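Local coordinates for protein type II restriction enzyme SfiI (PDB 2EZV) that cleaves double-stranded DNA at the specific interrupted sequence GGCCNNNNNGGCC, acting as a tetrameric type II restriction endonuclease, at residues Gln3-Leu8 with Val138-Met143; Gln30-Ala35 with Glu244-Arg249; Ile38-Ala43 with Tyr175-Ser180; Leu93-Leu98 with Val155-Phe160. One frame throughout, in Å; residues are numbered along the deposited sequence.

Interaction 1 (Gln3-Leu8 with Val138-Met143); sequences QDYREL and VIPHLM
Y5 and H141 meet rim to rim, with ring centroids 5.5 Å apart and planes at 58°, so neither ring lies over the face of the other. CE2 of Y5 also rests 3.7 Å from CB of H141. The phenol oxygen comes implausibly close to the imidazole, whose orientation in the model is doubtful, and nothing finer can be read there. The same oxygen lies 3.7 Å from CB of P140, a loose contact. H188 flanks this corner, its ring meeting that of Y5 while its NE2 bonds to the carbonyl of P140.

The charged part lies beside the rings. R6 bends at chi3 (-56°), turning NE back to D4, and grips the carboxylate side-on in a salt bridge, NE to OD1 of D4 2.9 Å and NH2 to OD2 of D4 2.6 Å, each oxygen offering its syn lone pair. This fixes the guanidinium, whose NH1 approaches CE of M143 only loosely. OD1 of D4 uses its anti lone pair for the backbone N of R6, the definition of an Asx turn; it opens the short 3-10 segment 5-7, which lies against strand 141-145 of the mixed sheet.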
loop_
_atom_site.group_PDB
_atom_site.type_symbol
_atom_site.label_atom_id
_atom_site.label_comp_id
_atom_site.label_asym_id
_atom_site.label_seq_id
_atom_site.Cartn_x
_atom_site.Cartn_y
_atom_site.Cartn_z
ATOM N N GLN D 3 1.392 22.758 13.597
ATOM C CA GLN D 3 0.767 22.152 12.427
ATOM C C GLN D 3 1.075 23.077 11.246
ATOM O O GLN D 3 1.215 22.631 10.111
ATOM C CB GLN D 3 -0.752 22.035 12.588
ATOM C CG GLN D 3 -1.236 20.928 13.516
ATOM C CD GLN D 3 -2.720 20.636 13.320
ATOM O OE1 GLN D 3 -3.557 21.533 13.419
ATOM N NE2 GLN D 3 -3.049 19.375 13.030
ATOM N N ASP D 4 1.180 24.372 11.538
ATOM C CA ASP D 4 1.470 25.390 10.531
ATOM C C ASP D 4 2.985 25.578 10.479
ATOM O O ASP D 4 3.591 26.074 11.423
ATOM C CB ASP D 4 0.805 26.710 10.928
ATOM C CG ASP D 4 0.768 27.716 9.796
ATOM O OD1 ASP D 4 1.809 27.930 9.143
ATOM O OD2 ASP D 4 -0.309 28.301 9.569
ATOM N N TYR D 5 3.598 25.190 9.372
ATOM C CA TYR D 5 5.039 25.308 9.245
ATOM C C TYR D 5 5.557 26.738 9.433
ATOM O O TYR D 5 6.700 26.935 9.832
ATOM C CB TYR D 5 5.481 24.765 7.895
ATOM C CG TYR D 5 5.334 25.745 6.761
ATOM C CD1 TYR D 5 6.425 26.501 6.328
ATOM C CD2 TYR D 5 4.105 25.932 6.128
ATOM C CE1 TYR D 5 6.300 27.412 5.294
ATOM C CE2 TYR D 5 3.965 26.850 5.091
ATOM C CZ TYR D 5 5.070 27.584 4.683
ATOM O OH TYR D 5 4.952 28.498 3.674
ATOM N N ARG D 6 4.726 27.737 9.147
ATOM C CA ARG D 6 5.157 29.123 9.307
ATOM C C ARG D 6 5.471 29.445 10.767
ATOM O O ARG D 6 6.270 30.331 11.052
ATOM C CB ARG D 6 4.092 30.077 8.751
ATOM C CG ARG D 6 3.992 30.037 7.222
ATOM C CD ARG D 6 2.726 30.688 6.689
ATOM N NE ARG D 6 1.524 30.102 7.268
ATOM C CZ ARG D 6 0.289 30.366 6.854
ATOM N NH1 ARG D 6 0.089 31.210 5.846
ATOM N NH2 ARG D 6 -0.750 29.795 7.454
ATOM N N GLU D 7 4.858 28.718 11.693
ATOM C CA GLU D 7 5.120 28.949 13.101
ATOM C C GLU D 7 6.417 28.265 13.521
ATOM O O GLU D 7 6.835 28.374 14.673
ATOM C CB GLU D 7 3.989 28.408 13.956
ATOM C CG GLU D 7 2.629 28.867 13.553
ATOM C CD GLU D 7 1.588 28.388 14.524
ATOM O OE1 GLU D 7 1.782 27.290 15.098
ATOM O OE2 GLU D 7 0.578 29.101 14.709
ATOM N N LEU D 8 7.037 27.527 12.606
ATOM C CA LEU D 8 8.298 26.866 12.926
ATOM C C LEU D 8 9.402 27.890 12.760
ATOM O O LEU D 8 9.292 28.800 11.939
ATOM C CB LEU D 8 8.583 25.697 11.974
ATOM C CG LEU D 8 7.716 24.440 12.046
ATOM C CD1 LEU D 8 8.330 23.359 11.158
ATOM C CD2 LEU D 8 7.637 23.958 13.478
ATOM N N VAL D 138 7.892 27.405 -7.588
ATOM C CA VAL D 138 7.259 26.408 -6.720
ATOM C C VAL D 138 6.563 27.162 -5.601
ATOM O O VAL D 138 7.170 28.017 -4.959
ATOM C CB VAL D 138 8.302 25.469 -6.071
ATOM C CG1 VAL D 138 7.615 24.516 -5.113
ATOM C CG2 VAL D 138 9.065 24.704 -7.138
ATOM N N ILE D 139 5.296 26.852 -5.359
ATOM C CA ILE D 139 4.565 27.531 -4.296
ATOM C C ILE D 139 5.146 27.183 -2.927
ATOM O O ILE D 139 5.709 26.106 -2.728
ATOM C CB ILE D 139 3.065 27.164 -4.314
ATOM C CG1 ILE D 139 2.888 25.660 -4.121
ATOM C CG2 ILE D 139 2.444 27.579 -5.633
ATOM C CD1 ILE D 139 1.437 25.252 -3.921
ATOM N N PRO D 140 5.015 28.098 -1.960
ATOM C CA PRO D 140 5.543 27.852 -0.620
ATOM C C PRO D 140 4.780 26.743 0.096
ATOM O O PRO D 140 5.321 26.080 0.981
ATOM C CB PRO D 140 5.378 29.209 0.064
ATOM C CG PRO D 140 4.099 29.717 -0.544
ATOM C CD PRO D 140 4.284 29.380 -2.015
ATOM N N HIS D 141 3.526 26.539 -0.294
ATOM C CA HIS D 141 2.708 25.514 0.341
ATOM C C HIS D 141 1.366 25.338 -0.360
ATOM O O HIS D 141 0.922 26.220 -1.081
ATOM C CB HIS D 141 2.478 25.893 1.807
ATOM C CG HIS D 141 1.922 27.274 1.990
ATOM N ND1 HIS D 141 0.633 27.614 1.636
ATOM C CD2 HIS D 141 2.494 28.410 2.459
ATOM C CE1 HIS D 141 0.434 28.898 1.877
ATOM N NE2 HIS D 141 1.549 29.405 2.376
ATOM N N LEU D 142 0.726 24.193 -0.143
ATOM C CA LEU D 142 -0.581 23.907 -0.733
ATOM C C LEU D 142 -1.617 23.926 0.382
ATOM O O LEU D 142 -1.501 23.179 1.351
ATOM C CB LEU D 142 -0.584 22.527 -1.395
ATOM C CG LEU D 142 -1.880 22.071 -2.076
ATOM C CD1 LEU D 142 -2.197 22.962 -3.278
ATOM C CD2 LEU D 142 -1.716 20.638 -2.523
ATOM N N MET D 143 -2.631 24.773 0.247
ATOM C CA MET D 143 -3.657 24.865 1.271
ATOM C C MET D 143 -4.582 23.659 1.249
ATOM O O MET D 143 -5.110 23.285 0.202
ATOM C CB MET D 143 -4.461 26.160 1.099
ATOM C CG MET D 143 -3.658 27.420 1.390
ATOM S SD MET D 143 -3.064 27.468 3.102
ATOM C CE MET D 143 -3.078 29.223 3.421
#

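Interaction 2 (Gln30-Ala35 with Glu244-Arg249); sequences QYSKEA and EYTQPR
The helical residues 30-35 and the irregular run 244-249 come together most closely at K33 and Y245, whose CA atoms are 4.4 Å apart. The case illustrates a kinked helix packed by a loop: the N atoms of K33 and E34 have no bond to the preceding turn, and here the loop between strands 234-238 and 249-253 comes alongside.

S32 makes the polar link. Its OG accepts the backbone N of T246 at 2.8 Å (N-H...O 157°) and bonds also to the carbonyl of Q29, so the hydroxyl joins loop and helix. Next to it, CG2 of T246 packs on CB of S32 at 3.7 Å.

The apolar part is carried by K33 and Y245. CB of K33 stands over the centre of the ring, 3.5 Å from its centroid and 9° off the normal, a CH-pi contact. The lysine chain then crosses the ring obliquely, CD passing 3.7 Å from CE1 of Y245. The carbonyl O of Q30 lies in the ring plane at the edge, and F266 meets the same tyrosine. An alanine in place of Y245 would probably open a gap between the helix and F266 and leave the lysine chain, deprived of its aromatic support, freer to turn.

K33 and E244 run side by side, pointing the same way. The bend at chi4 (-61°) places NZ of K33 3.6 Å from OE1 of E244, a long salt bridge. Closer to the backbone, CA of K33 directs its hydrogen at the carbonyl O of E244, 3.6 Å away.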
loop_
_atom_site.group_PDB
_atom_site.type_symbol
_atom_site.label_atom_id
_atom_site.label_comp_id
_atom_site.label_asym_id
_atom_site.label_seq_id
_atom_site.Cartn_x
_atom_site.Cartn_y
_atom_site.Cartn_z
ATOM N N GLN D 30 19.096 1.704 -0.562
ATOM C CA GLN D 30 18.590 0.344 -0.566
ATOM C C GLN D 30 18.081 -0.099 -1.936
ATOM O O GLN D 30 17.939 -1.293 -2.202
ATOM C CB GLN D 30 17.509 0.207 0.519
ATOM C CG GLN D 30 18.082 0.492 1.916
ATOM C CD GLN D 30 17.130 0.219 3.068
ATOM O OE1 GLN D 30 17.525 0.285 4.227
ATOM N NE2 GLN D 30 15.878 -0.083 2.756
ATOM N N TYR D 31 17.825 0.863 -2.814
ATOM C CA TYR D 31 17.352 0.561 -4.160
ATOM C C TYR D 31 18.475 0.695 -5.194
ATOM O O TYR D 31 18.249 0.472 -6.381
ATOM C CB TYR D 31 16.224 1.517 -4.538
ATOM C CG TYR D 31 15.482 1.117 -5.796
ATOM C CD1 TYR D 31 14.653 -0.008 -5.809
ATOM C CD2 TYR D 31 15.615 1.854 -6.978
ATOM C CE1 TYR D 31 13.976 -0.394 -6.966
ATOM C CE2 TYR D 31 14.940 1.469 -8.145
ATOM C CZ TYR D 31 14.126 0.347 -8.129
ATOM O OH TYR D 31 13.469 -0.050 -9.273
ATOM N N SER D 32 19.679 1.051 -4.741
ATOM C CA SER D 32 20.809 1.269 -5.648
ATOM C C SER D 32 21.230 0.079 -6.516
ATOM O O SER D 32 21.609 0.265 -7.668
ATOM C CB SER D 32 22.024 1.793 -4.871
ATOM O OG SER D 32 22.650 0.765 -4.131
ATOM N N LYS D 33 21.176 -1.136 -5.980
ATOM C CA LYS D 33 21.561 -2.307 -6.769
ATOM C C LYS D 33 20.642 -2.455 -7.975
ATOM O O LYS D 33 21.111 -2.596 -9.110
ATOM C CB LYS D 33 21.492 -3.578 -5.924
ATOM C CG LYS D 33 21.863 -4.851 -6.684
ATOM C CD LYS D 33 21.804 -6.058 -5.772
ATOM C CE LYS D 33 22.129 -7.341 -6.511
ATOM N NZ LYS D 33 21.163 -7.605 -7.611
ATOM N N GLU D 34 19.334 -2.419 -7.728
ATOM C CA GLU D 34 18.359 -2.552 -8.798
ATOM C C GLU D 34 18.374 -1.337 -9.713
ATOM O O GLU D 34 18.111 -1.452 -10.915
ATOM C CB GLU D 34 16.957 -2.758 -8.225
ATOM C CG GLU D 34 15.846 -2.611 -9.261
ATOM C CD GLU D 34 14.502 -3.076 -8.751
ATOM O OE1 GLU D 34 13.476 -2.673 -9.336
ATOM O OE2 GLU D 34 14.474 -3.848 -7.770
ATOM N N ALA D 35 18.685 -0.175 -9.148
ATOM C CA ALA D 35 18.739 1.052 -9.934
ATOM C C ALA D 35 19.843 0.968 -10.991
ATOM O O ALA D 35 19.625 1.301 -12.160
ATOM C CB ALA D 35 18.976 2.256 -9.023
ATOM N N GLU D 244 27.636 -4.072 -5.293
ATOM C CA GLU D 244 26.593 -3.868 -6.296
ATOM C C GLU D 244 25.749 -2.656 -5.919
ATOM O O GLU D 244 25.123 -2.032 -6.775
ATOM C CB GLU D 244 25.668 -5.079 -6.386
ATOM C CG GLU D 244 26.338 -6.417 -6.597
ATOM C CD GLU D 244 25.311 -7.521 -6.780
ATOM O OE1 GLU D 244 24.789 -7.651 -7.912
ATOM O OE2 GLU D 244 25.008 -8.240 -5.793
ATOM N N TYR D 245 25.705 -2.347 -4.626
ATOM C CA TYR D 245 24.948 -1.197 -4.161
ATOM C C TYR D 245 25.919 -0.045 -4.084
ATOM O O TYR D 245 27.129 -0.246 -4.145
ATOM C CB TYR D 245 24.378 -1.420 -2.760
ATOM C CG TYR D 245 23.349 -2.511 -2.641
ATOM C CD1 TYR D 245 23.721 -3.854 -2.602
ATOM C CD2 TYR D 245 21.995 -2.197 -2.531
ATOM C CE1 TYR D 245 22.765 -4.862 -2.451
ATOM C CE2 TYR D 245 21.034 -3.191 -2.383
ATOM C CZ TYR D 245 21.422 -4.520 -2.344
ATOM O OH TYR D 245 20.459 -5.498 -2.209
ATOM N N THR D 246 25.389 1.159 -3.942
ATOM C CA THR D 246 26.235 2.330 -3.819
ATOM C C THR D 246 26.865 2.344 -2.419
ATOM O O THR D 246 26.454 1.591 -1.538
ATOM C CB THR D 246 25.414 3.622 -4.002
ATOM O OG1 THR D 246 24.215 3.532 -3.225
ATOM C CG2 THR D 246 25.065 3.841 -5.474
ATOM N N GLN D 247 27.869 3.192 -2.226
ATOM C CA GLN D 247 28.518 3.315 -0.929
ATOM C C GLN D 247 27.580 4.129 -0.036
ATOM O O GLN D 247 27.301 5.300 -0.307
ATOM C CB GLN D 247 29.871 4.028 -1.065
ATOM C CG GLN D 247 30.890 3.265 -1.894
ATOM C CD GLN D 247 31.382 1.991 -1.214
ATOM O OE1 GLN D 247 31.852 1.060 -1.878
ATOM N NE2 GLN D 247 31.289 1.951 0.114
ATOM N N PRO D 248 27.069 3.508 1.039
ATOM C CA PRO D 248 26.156 4.179 1.967
ATOM C C PRO D 248 26.883 5.266 2.756
ATOM O O PRO D 248 27.337 5.034 3.875
ATOM C CB PRO D 248 25.684 3.033 2.855
ATOM C CG PRO D 248 26.937 2.195 2.954
ATOM C CD PRO D 248 27.415 2.157 1.524
ATOM N N ARG D 249 27.000 6.447 2.167
ATOM C CA ARG D 249 27.682 7.543 2.828
ATOM C C ARG D 249 26.745 8.728 3.033
ATOM O O ARG D 249 26.089 9.187 2.098
ATOM C CB ARG D 249 28.924 7.962 2.013
#

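Interaction 3 (Ile38-Ala43 with Tyr175-Ser180); sequences IFETTA and YRELKS
Y175 meets the end of helix 10-41 twice. Its backbone N donates to the carbonyl O of E40 at 2.8 Å, and its ring takes CA of A43 over one face, 3.8 Å from the centroid and 15° off the normal. CE1 of Y175 further reaches the carbonyl O of T41 at 3.3 Å. The tyrosine thus lies against the chain just as it leaves the helix.

R176 follows, with CG between the backbone N and the carbonyl carbon (chi1 68°), where it touches CE2 of F39 at 3.7 Å. The guanidinium plane is turned 78° from that ring. NH2 of R176 ends near the carbonyl O of T42, but the angle is too poor for a hydrogen bond.

At E177, OE2 of E40 on the helix comes too close to the strand backbone in the model, so its place, and with it the short bond from N of L178, is doubtful. The other carboxylate oxygen, OE1 of E40, is paired with K36 and R174.

L178 supplies the apolar contact. Its CG packs 3.5 Å from CD2 of F39, and its CD2 lies over one face of the ring. K179 and S180 then form a classic beta bulge opposite Y164.

Around this contact, helix 49-62 packs on R176 through E49, V50 and L53, Y165 of strand 151-167 meets the ring of F39, and strand 176-186 runs antiparallel between strands 151-167 and 234-238.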
loop_
_atom_site.group_PDB
_atom_site.type_symbol
_atom_site.label_atom_id
_atom_site.label_comp_id
_atom_site.label_asym_id
_atom_site.label_seq_id
_atom_site.Cartn_x
_atom_site.Cartn_y
_atom_site.Cartn_z
ATOM N N ILE D 38 18.741 -1.468 -13.678
ATOM C CA ILE D 38 17.753 -0.876 -14.565
ATOM C C ILE D 38 18.384 0.226 -15.412
ATOM O O ILE D 38 18.224 0.250 -16.635
ATOM C CB ILE D 38 16.561 -0.295 -13.765
ATOM C CG1 ILE D 38 15.699 -1.441 -13.231
ATOM C CG2 ILE D 38 15.743 0.655 -14.636
ATOM C CD1 ILE D 38 14.493 -0.990 -12.419
ATOM N N PHE D 39 19.119 1.122 -14.765
ATOM C CA PHE D 39 19.745 2.226 -15.473
ATOM C C PHE D 39 20.712 1.795 -16.571
ATOM O O PHE D 39 20.778 2.424 -17.627
ATOM C CB PHE D 39 20.506 3.133 -14.511
ATOM C CG PHE D 39 20.835 4.475 -15.097
ATOM C CD1 PHE D 39 19.904 5.510 -15.066
ATOM C CD2 PHE D 39 22.052 4.690 -15.745
ATOM C CE1 PHE D 39 20.179 6.735 -15.670
ATOM C CE2 PHE D 39 22.329 5.912 -16.350
ATOM C CZ PHE D 39 21.390 6.933 -16.313
ATOM N N GLU D 40 21.458 0.727 -16.328
ATOM C CA GLU D 40 22.440 0.284 -17.305
ATOM C C GLU D 40 22.006 -0.779 -18.308
ATOM O O GLU D 40 22.517 -0.793 -19.427
ATOM C CB GLU D 40 23.701 -0.208 -16.592
ATOM C CG GLU D 40 24.246 0.769 -15.562
ATOM C CD GLU D 40 25.673 0.451 -15.132
ATOM O OE1 GLU D 40 26.026 -0.746 -15.058
ATOM O OE2 GLU D 40 26.435 1.403 -14.855
ATOM N N THR D 41 21.077 -1.658 -17.933
ATOM C CA THR D 41 20.674 -2.731 -18.842
ATOM C C THR D 41 19.415 -2.497 -19.675
ATOM O O THR D 41 19.044 -3.345 -20.486
ATOM C CB THR D 41 20.504 -4.074 -18.089
ATOM O OG1 THR D 41 19.300 -4.045 -17.314
ATOM C CG2 THR D 41 21.691 -4.323 -17.165
ATOM N N THR D 42 18.765 -1.354 -19.498
ATOM C CA THR D 42 17.548 -1.077 -20.249
ATOM C C THR D 42 17.826 -0.536 -21.646
ATOM O O THR D 42 18.455 0.506 -21.799
ATOM C CB THR D 42 16.656 -0.075 -19.505
ATOM O OG1 THR D 42 16.343 -0.596 -18.208
ATOM C CG2 THR D 42 15.373 0.175 -20.283
ATOM N N ALA D 43 17.338 -1.254 -22.656
ATOM C CA ALA D 43 17.516 -0.871 -24.055
ATOM C C ALA D 43 17.198 0.606 -24.265
ATOM O O ALA D 43 16.170 1.100 -23.798
ATOM C CB ALA D 43 16.634 -1.731 -24.945
ATOM N N TYR D 175 23.945 -0.768 -21.847
ATOM C CA TYR D 175 23.949 0.368 -22.766
ATOM C C TYR D 175 24.481 1.668 -22.181
ATOM O O TYR D 175 24.616 2.656 -22.892
ATOM C CB TYR D 175 22.540 0.622 -23.306
ATOM C CG TYR D 175 21.819 -0.626 -23.735
ATOM C CD1 TYR D 175 21.456 -1.598 -22.798
ATOM C CD2 TYR D 175 21.502 -0.845 -25.078
ATOM C CE1 TYR D 175 20.798 -2.757 -23.182
ATOM C CE2 TYR D 175 20.838 -2.005 -25.478
ATOM C CZ TYR D 175 20.489 -2.957 -24.521
ATOM O OH TYR D 175 19.833 -4.107 -24.903
ATOM N N ARG D 176 24.762 1.693 -20.888
ATOM C CA ARG D 176 25.285 2.907 -20.282
ATOM C C ARG D 176 25.804 2.583 -18.894
ATOM O O ARG D 176 25.672 1.453 -18.418
ATOM C CB ARG D 176 24.209 4.011 -20.252
ATOM C CG ARG D 176 23.029 3.762 -19.331
ATOM C CD ARG D 176 21.733 4.285 -19.930
ATOM N NE ARG D 176 21.279 3.386 -20.990
ATOM C CZ ARG D 176 20.136 3.509 -21.658
ATOM N NH1 ARG D 176 19.303 4.502 -21.388
ATOM N NH2 ARG D 176 19.827 2.634 -22.602
ATOM N N GLU D 177 26.412 3.566 -18.247
ATOM C CA GLU D 177 26.978 3.335 -16.933
ATOM C C GLU D 177 26.595 4.364 -15.883
ATOM O O GLU D 177 26.854 5.557 -16.042
ATOM C CB GLU D 177 28.494 3.261 -17.055
ATOM C CG GLU D 177 29.232 3.477 -15.761
ATOM C CD GLU D 177 30.725 3.539 -15.980
ATOM O OE1 GLU D 177 31.144 4.252 -16.916
ATOM O OE2 GLU D 177 31.472 2.886 -15.222
ATOM N N LEU D 178 25.978 3.883 -14.808
ATOM C CA LEU D 178 25.578 4.740 -13.701
ATOM C C LEU D 178 26.798 4.854 -12.795
ATOM O O LEU D 178 27.286 3.853 -12.277
ATOM C CB LEU D 178 24.435 4.105 -12.918
ATOM C CG LEU D 178 23.287 5.018 -12.490
ATOM C CD1 LEU D 178 22.512 4.315 -11.388
ATOM C CD2 LEU D 178 23.803 6.357 -12.011
ATOM N N LYS D 179 27.282 6.076 -12.607
ATOM C CA LYS D 179 28.462 6.308 -11.785
ATOM C C LYS D 179 28.125 6.750 -10.364
ATOM O O LYS D 179 28.710 6.255 -9.399
ATOM C CB LYS D 179 29.372 7.348 -12.463
ATOM N N SER D 180 27.183 7.677 -10.234
ATOM C CA SER D 180 26.789 8.182 -8.926
ATOM C C SER D 180 25.375 8.753 -8.949
ATOM O O SER D 180 24.874 9.157 -10.002
ATOM C CB SER D 180 27.742 9.297 -8.478
ATOM O OG SER D 180 29.079 8.851 -8.395
#

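Interaction 4 (Leu93-Leu98 with Val155-Phe160); sequences LPQVLL and VTTSIF
Q95 and V155 start a run of parallel bridges that continues through V96 with T156 and L97 with T157 to L98 with S158, inside the central mixed sheet of this PD-(D/E)XK nuclease. The two strands are inclined at 35°. Their backbones are joined by bonds such as V96 N to V155 O, 2.6 Å, and I159 N to L98 O, 2.7 Å; the first link, from V155 N to P94 O, is weak.

Q95 shows how a side chain can extend the pairing. CG sits anti to the backbone N (chi1 171°), and CB and CG pass the carbonyl O of V155 at 3.7 and 3.5 Å. CD comes 3.8 Å from OG1 of T157, and NE2 donates to that oxygen at 2.8 Å, the partner tilted 22° from the amide plane. NE2 also bonds to T20 of helix 10-41, while OE1 is held by R84 of strand 80-86. A leucine in its place would probably leave R84, T20 and the T157 hydroxyl without their amide mate, inside a buried sheet.

On the same face as Q95, L97 meets I159 of strand 151-167, which itself touches T20 and I24 of helix 10-41, the two leucine and isoleucine CD1 atoms 3.5 Å apart.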
loop_
_atom_site.group_PDB
_atom_site.type_symbol
_atom_site.label_atom_id
_atom_site.label_comp_id
_atom_site.label_asym_id
_atom_site.label_seq_id
_atom_site.Cartn_x
_atom_site.Cartn_y
_atom_site.Cartn_z
ATOM N N LEU D 93 3.581 17.420 10.697
ATOM C CA LEU D 93 3.495 18.387 9.625
ATOM C C LEU D 93 2.941 17.960 8.278
ATOM O O LEU D 93 3.399 16.985 7.673
ATOM C CB LEU D 93 4.872 19.004 9.405
ATOM C CG LEU D 93 5.535 19.556 10.666
ATOM C CD1 LEU D 93 6.899 20.131 10.310
ATOM C CD2 LEU D 93 4.640 20.618 11.297
ATOM N N PRO D 94 1.921 18.684 7.801
ATOM C CA PRO D 94 1.325 18.380 6.497
ATOM C C PRO D 94 2.421 18.800 5.490
ATOM O O PRO D 94 3.035 19.869 5.631
ATOM C CB PRO D 94 0.093 19.284 6.465
ATOM C CG PRO D 94 0.528 20.464 7.303
ATOM C CD PRO D 94 1.219 19.794 8.466
ATOM N N GLN D 95 2.688 17.966 4.491
ATOM C CA GLN D 95 3.754 18.276 3.549
ATOM C C GLN D 95 3.500 17.838 2.113
ATOM O O GLN D 95 2.873 16.814 1.863
ATOM C CB GLN D 95 5.048 17.630 4.056
ATOM C CG GLN D 95 6.244 17.659 3.113
ATOM C CD GLN D 95 7.441 16.880 3.673
ATOM O OE1 GLN D 95 7.356 15.671 3.913
ATOM N NE2 GLN D 95 8.559 17.573 3.881
ATOM N N VAL D 96 3.992 18.638 1.168
ATOM C CA VAL D 96 3.893 18.316 -0.249
ATOM C C VAL D 96 5.317 17.953 -0.668
ATOM O O VAL D 96 6.149 18.834 -0.877
ATOM C CB VAL D 96 3.425 19.522 -1.089
ATOM C CG1 VAL D 96 3.400 19.139 -2.556
ATOM C CG2 VAL D 96 2.042 19.973 -0.657
ATOM N N LEU D 97 5.618 16.663 -0.759
ATOM C CA LEU D 97 6.966 16.255 -1.158
ATOM C C LEU D 97 7.110 16.403 -2.659
ATOM O O LEU D 97 6.315 15.849 -3.419
ATOM C CB LEU D 97 7.259 14.799 -0.763
ATOM C CG LEU D 97 8.605 14.249 -1.270
ATOM C CD1 LEU D 97 9.733 15.193 -0.863
ATOM C CD2 LEU D 97 8.865 12.860 -0.699
ATOM N N LEU D 98 8.124 17.157 -3.075
ATOM C CA LEU D 98 8.404 17.392 -4.494
ATOM C C LEU D 98 9.827 16.964 -4.810
ATOM O O LEU D 98 10.776 17.478 -4.220
ATOM C CB LEU D 98 8.269 18.883 -4.829
ATOM C CG LEU D 98 6.931 19.535 -5.189
ATOM C CD1 LEU D 98 5.783 18.788 -4.569
ATOM C CD2 LEU D 98 6.953 20.993 -4.739
ATOM N N VAL D 155 3.367 22.276 3.822
ATOM C CA VAL D 155 4.681 22.726 3.393
ATOM C C VAL D 155 5.250 22.009 2.185
ATOM O O VAL D 155 5.147 20.789 2.049
ATOM C CB VAL D 155 5.725 22.575 4.497
ATOM C CG1 VAL D 155 6.693 23.758 4.442
ATOM C CG2 VAL D 155 5.040 22.448 5.839
ATOM N N THR D 156 5.891 22.795 1.335
ATOM C CA THR D 156 6.527 22.316 0.124
ATOM C C THR D 156 7.985 22.019 0.434
ATOM O O THR D 156 8.676 22.846 1.022
ATOM C CB THR D 156 6.435 23.410 -0.987
ATOM O OG1 THR D 156 5.378 23.075 -1.894
ATOM C CG2 THR D 156 7.743 23.552 -1.744
ATOM N N THR D 157 8.446 20.834 0.059
ATOM C CA THR D 157 9.838 20.458 0.274
ATOM C C THR D 157 10.400 20.002 -1.063
ATOM O O THR D 157 9.936 19.015 -1.640
ATOM C CB THR D 157 9.973 19.328 1.318
ATOM O OG1 THR D 157 9.556 19.818 2.593
ATOM C CG2 THR D 157 11.432 18.853 1.425
ATOM N N SER D 158 11.408 20.721 -1.544
ATOM C CA SER D 158 12.011 20.439 -2.841
ATOM C C SER D 158 13.257 19.577 -2.819
ATOM O O SER D 158 14.234 19.885 -2.129
ATOM C CB SER D 158 12.323 21.756 -3.548
ATOM O OG SER D 158 11.148 22.541 -3.655
ATOM N N ILE D 159 13.228 18.514 -3.617
ATOM C CA ILE D 159 14.346 17.587 -3.693
ATOM C C ILE D 159 14.730 17.183 -5.119
ATOM O O ILE D 159 13.872 17.014 -5.982
ATOM C CB ILE D 159 14.021 16.335 -2.870
ATOM C CG1 ILE D 159 13.783 16.771 -1.422
ATOM C CG2 ILE D 159 15.169 15.311 -2.955
ATOM C CD1 ILE D 159 13.159 15.731 -0.563
ATOM N N PHE D 160 16.027 17.027 -5.352
ATOM C CA PHE D 160 16.527 16.642 -6.664
ATOM C C PHE D 160 17.454 15.437 -6.628
ATOM O O PHE D 160 18.437 15.415 -5.883
ATOM C CB PHE D 160 17.254 17.813 -7.325
ATOM C CG PHE D 160 16.346 18.933 -7.731
ATOM C CD1 PHE D 160 15.859 19.829 -6.790
ATOM C CD2 PHE D 160 15.956 19.075 -9.058
ATOM C CE1 PHE D 160 14.996 20.851 -7.163
ATOM C CE2 PHE D 160 15.096 20.090 -9.444
ATOM C CZ PHE D 160 14.613 20.983 -8.495
#

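How the interactions relate
Interactions 1 and 4 form one continuous region: their centres are 9 Å apart, and CB of Y5 packs on CG2 of V155 at 3.1 Å. Interactions 2 and 3 form a second, with centres 13 Å apart and helix 10-41 common to both; both touch the third subunit of the tetramer. The two regions are well separated, interactions 1 and 3 lying 38 Å apart between centres on opposite sides of the chain's centre, yet both reach the same sheet. The calcium site of D79, D100 and A101 falls between: strand 93-104 of interaction 4 carries two of these residues, and the ion is about 11 Å from the side chain of L98 and about 12 Å from that of F39.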